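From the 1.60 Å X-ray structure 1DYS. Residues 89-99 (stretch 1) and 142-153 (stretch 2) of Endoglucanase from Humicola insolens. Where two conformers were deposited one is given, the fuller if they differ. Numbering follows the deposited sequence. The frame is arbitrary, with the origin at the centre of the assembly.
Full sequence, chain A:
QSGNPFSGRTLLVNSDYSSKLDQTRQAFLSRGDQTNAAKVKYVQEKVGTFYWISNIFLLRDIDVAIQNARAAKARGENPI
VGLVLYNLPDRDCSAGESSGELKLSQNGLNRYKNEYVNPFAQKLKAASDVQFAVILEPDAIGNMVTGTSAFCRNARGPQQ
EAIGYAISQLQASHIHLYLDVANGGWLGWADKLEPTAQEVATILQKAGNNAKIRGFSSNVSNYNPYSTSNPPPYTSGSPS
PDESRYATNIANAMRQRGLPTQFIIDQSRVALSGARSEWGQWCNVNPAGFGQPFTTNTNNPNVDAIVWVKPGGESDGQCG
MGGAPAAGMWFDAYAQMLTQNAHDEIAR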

# COMPACT_ATOMS: atom_id res chain seq x y z
N PRO A 89 -11.73 -5.96 -7.10
CA PRO A 89 -11.38 -4.92 -8.06
C PRO A 89 -12.12 -3.65 -7.67
O PRO A 89 -13.30 -3.65 -7.23
CB PRO A 89 -11.83 -5.41 -9.45
CG PRO A 89 -12.07 -6.86 -9.17
CD PRO A 89 -12.45 -7.06 -7.71
N ASP A 90 -11.44 -2.51 -7.71
CA ASP A 90 -11.97 -1.21 -7.31
C ASP A 90 -12.42 -1.21 -5.85
O ASP A 90 -13.45 -0.63 -5.45
CB ASP A 90 -13.15 -0.77 -8.20
CG ASP A 90 -12.67 -0.38 -9.59
OD1 ASP A 90 -11.46 -0.55 -9.87
OD2 ASP A 90 -13.52 0.09 -10.40
N ARG A 91 -11.65 -1.94 -5.06
CA ARG A 91 -11.81 -2.10 -3.62
C ARG A 91 -12.06 -0.79 -2.89
O ARG A 91 -11.47 0.23 -3.25
CB ARG A 91 -10.49 -2.69 -3.08
CG ARG A 91 -10.67 -3.53 -1.81
CD ARG A 91 -9.43 -4.36 -1.52
NE ARG A 91 -8.29 -3.52 -1.08
CZ ARG A 91 -7.14 -4.08 -0.74
NH1 ARG A 91 -6.87 -5.39 -0.75
NH2 ARG A 91 -6.15 -3.23 -0.37
N ASP A 92 -13.02 -0.79 -1.94
CA ASP A 92 -13.36 0.41 -1.20
C ASP A 92 -13.67 1.57 -2.15
O ASP A 92 -13.13 2.66 -2.07
CB ASP A 92 -12.23 0.83 -0.26
CG ASP A 92 -11.96 -0.23 0.79
OD1 ASP A 92 -12.88 -0.40 1.63
OD2 ASP A 92 -10.91 -0.91 0.83
N CYS A 93 -14.71 1.33 -2.99
CA CYS A 93 -14.93 2.28 -4.10
C CYS A 93 -15.25 3.68 -3.66
O CYS A 93 -15.05 4.68 -4.37
CB CYS A 93 -15.98 1.71 -5.07
SG CYS A 93 -17.64 1.60 -4.38
N SER A 94 -15.83 3.88 -2.47
CA SER A 94 -16.23 5.21 -2.02
C SER A 94 -15.08 6.18 -1.91
O SER A 94 -15.36 7.39 -2.02
CB SER A 94 -17.03 5.17 -0.72
OG SER A 94 -18.31 4.59 -0.94
N ALA A 95 -13.82 5.74 -1.87
CA ALA A 95 -12.69 6.64 -1.83
C ALA A 95 -12.29 7.06 -3.25
O ALA A 95 -11.50 7.99 -3.39
CB ALA A 95 -11.56 5.95 -1.09
N GLY A 96 -12.88 6.45 -4.28
CA GLY A 96 -12.67 6.94 -5.64
C GLY A 96 -11.67 6.24 -6.52
O GLY A 96 -11.58 6.50 -7.72
N GLU A 97 -11.00 5.23 -5.96
CA GLU A 97 -10.01 4.45 -6.71
C GLU A 97 -9.80 3.15 -5.93
O GLU A 97 -9.88 3.22 -4.70
CB GLU A 97 -8.68 5.23 -6.77
CG GLU A 97 -7.52 4.41 -7.32
CD GLU A 97 -6.19 5.13 -7.22
OE1 GLU A 97 -6.01 5.99 -6.34
OE2 GLU A 97 -5.30 4.77 -8.03
N SER A 98 -9.55 2.00 -6.55
CA SER A 98 -9.28 0.81 -5.73
C SER A 98 -8.23 1.10 -4.65
O SER A 98 -7.20 1.69 -4.93
CB SER A 98 -8.71 -0.31 -6.61
OG SER A 98 -8.56 -1.51 -5.87
N SER A 99 -8.48 0.55 -3.45
CA SER A 99 -7.50 0.62 -2.39
C SER A 99 -6.54 -0.58 -2.52
O SER A 99 -5.61 -0.63 -1.71
CB SER A 99 -8.18 0.52 -1.02
OG SER A 99 -8.93 -0.67 -0.91
N GLY A 142 -21.18 -2.52 2.16
CA GLY A 142 -21.41 -1.15 2.61
C GLY A 142 -21.28 -0.19 1.42
O GLY A 142 -22.15 0.63 1.18
N ASN A 143 -20.19 -0.31 0.68
CA ASN A 143 -19.93 0.54 -0.48
C ASN A 143 -20.99 0.34 -1.56
O ASN A 143 -21.31 1.31 -2.27
CB ASN A 143 -18.51 0.24 -0.94
CG ASN A 143 -17.39 0.94 -0.20
OD1 ASN A 143 -17.18 2.12 -0.45
ND2 ASN A 143 -16.72 0.20 0.66
N MET A 144 -21.54 -0.85 -1.70
CA MET A 144 -22.60 -1.12 -2.65
C MET A 144 -23.94 -0.50 -2.25
O MET A 144 -24.61 0.07 -3.14
CB MET A 144 -22.84 -2.62 -2.81
CG MET A 144 -22.31 -3.26 -4.07
SD MET A 144 -22.10 -5.02 -3.74
CE MET A 144 -20.35 -5.09 -3.38
N VAL A 145 -24.32 -0.55 -0.98
CA VAL A 145 -25.57 0.04 -0.50
C VAL A 145 -25.60 1.56 -0.46
O VAL A 145 -26.62 2.21 -0.71
CB VAL A 145 -25.88 -0.43 0.95
CG1 VAL A 145 -26.94 0.42 1.64
CG2 VAL A 145 -26.29 -1.89 0.98
N THR A 146 -24.54 2.19 0.03
CA THR A 146 -24.54 3.63 0.21
C THR A 146 -23.66 4.35 -0.79
O THR A 146 -23.57 5.58 -0.80
CB THR A 146 -24.12 3.94 1.66
OG1 THR A 146 -22.78 3.42 1.83
CG2 THR A 146 -25.03 3.26 2.67
N GLY A 147 -22.99 3.60 -1.67
CA GLY A 147 -22.07 4.18 -2.63
C GLY A 147 -22.77 4.80 -3.84
O GLY A 147 -23.01 4.06 -4.79
N THR A 148 -23.00 6.10 -3.82
CA THR A 148 -23.68 6.72 -4.97
C THR A 148 -22.79 7.53 -5.91
O THR A 148 -23.30 8.13 -6.87
CB THR A 148 -24.77 7.69 -4.48
OG1 THR A 148 -24.14 8.66 -3.64
CG2 THR A 148 -25.86 6.94 -3.72
N SER A 149 -21.49 7.56 -5.64
CA SER A 149 -20.58 8.29 -6.52
C SER A 149 -20.53 7.57 -7.86
O SER A 149 -20.85 6.37 -8.00
CB SER A 149 -19.18 8.30 -5.87
OG SER A 149 -18.67 6.95 -6.00
N ALA A 150 -20.14 8.29 -8.91
CA ALA A 150 -20.01 7.72 -10.23
C ALA A 150 -19.08 6.52 -10.25
O ALA A 150 -19.40 5.48 -10.80
CB ALA A 150 -19.48 8.81 -11.17
N PHE A 151 -17.95 6.64 -9.55
CA PHE A 151 -17.01 5.54 -9.49
C PHE A 151 -17.60 4.27 -8.89
O PHE A 151 -17.40 3.18 -9.45
CB PHE A 151 -15.77 6.02 -8.73
CG PHE A 151 -14.67 4.95 -8.78
CD1 PHE A 151 -13.95 4.72 -9.92
CD2 PHE A 151 -14.40 4.21 -7.64
CE1 PHE A 151 -12.96 3.77 -9.96
CE2 PHE A 151 -13.40 3.26 -7.66
CZ PHE A 151 -12.69 3.02 -8.82
N CYS A 152 -18.27 4.33 -7.75
CA CYS A 152 -18.89 3.13 -7.18
C CYS A 152 -20.02 2.55 -8.03
O CYS A 152 -20.17 1.32 -8.17
CB CYS A 152 -19.57 3.43 -5.83
SG CYS A 152 -18.37 3.50 -4.47
N ARG A 153 -20.81 3.46 -8.58
CA ARG A 153 -21.95 3.03 -9.41
C ARG A 153 -21.48 2.27 -10.63
O ARG A 153 -22.07 1.28 -11.08
CB ARG A 153 -22.80 4.26 -9.77
CG ARG A 153 -23.59 4.81 -8.59
CD ARG A 153 -24.69 5.80 -9.03
NE ARG A 153 -24.17 7.10 -9.44
CZ ARG A 153 -24.20 7.51 -10.72
NH1 ARG A 153 -24.72 6.74 -11.66
NH2 ARG A 153 -23.69 8.70 -10.96
O HOH W 1 -15.45 1.93 -11.24
O HOH W 2 -14.64 1.54 2.35
O HOH W 3 -16.15 7.23 -5.22
O HOH W 4 -19.82 6.59 -3.21
O HOH W 5 -20.54 5.25 0.80

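The contact is organised around a covalent pin. Cys93 SG and Cys152 SG lie 2.0 Å apart, a disulfide with chi3 of 106°, and the two half-cystines reach it differently. Cys93 points its CA-to-CB bond toward the other stretch and takes the p rotamer; the CA-to-CB bond of Cys152 runs sideways to the loop, and its m rotamer brings the sulfur across.

Beside the disulfide, Asn143 acts as a polar clamp. Its CA-to-CB bond points toward the loop, and with chi1 at m and chi2 at -77° the amide places Asn143 OD1 to accept twice from one residue: from Ser94 N at 3.0 Å and from Ser94 OG at 2.8 Å. The m rotamer of Ser94 lets hydroxyl and backbone amide converge on that single oxygen. At the other end of the amide, Asn143 ND2 donates to water 2 at 3.0 Å, and the same water donates to Asp92 OD1 at 2.7 Å, so water 2 bridges two side-chain atoms, Asp92 OD1 and Asn143 ND2, that lie 4.0 Å apart.

Phe151 supplies the largest covered area, 115 Å². Its t rotamer sends the ring from the helix across the loop. The carbon Gly96 C lies over one face, 3.6 Å from Phe151 CD2, whereas Cys93 O sits at the edge, 3.4 Å from the same CD2. Gly96 adopts phi/psi of 100/-3, where a CB would be jammed against the preceding carbonyl; the backbone itself calls for glycine. Water 1 joins the two stretches next to this patch, donating to Asp90 OD2 at 2.8 Å and to Phe151 O at 2.9 Å.

Ser149 stabilises the helix that carries both Phe151 and Cys152. In the p rotamer Ser149 OG caps the helix, accepting from Cys152 N at 3.2 Å, and it also hydrogen-bonds water 3 at 2.7 Å, which donates to Cys93 O at 2.9 Å.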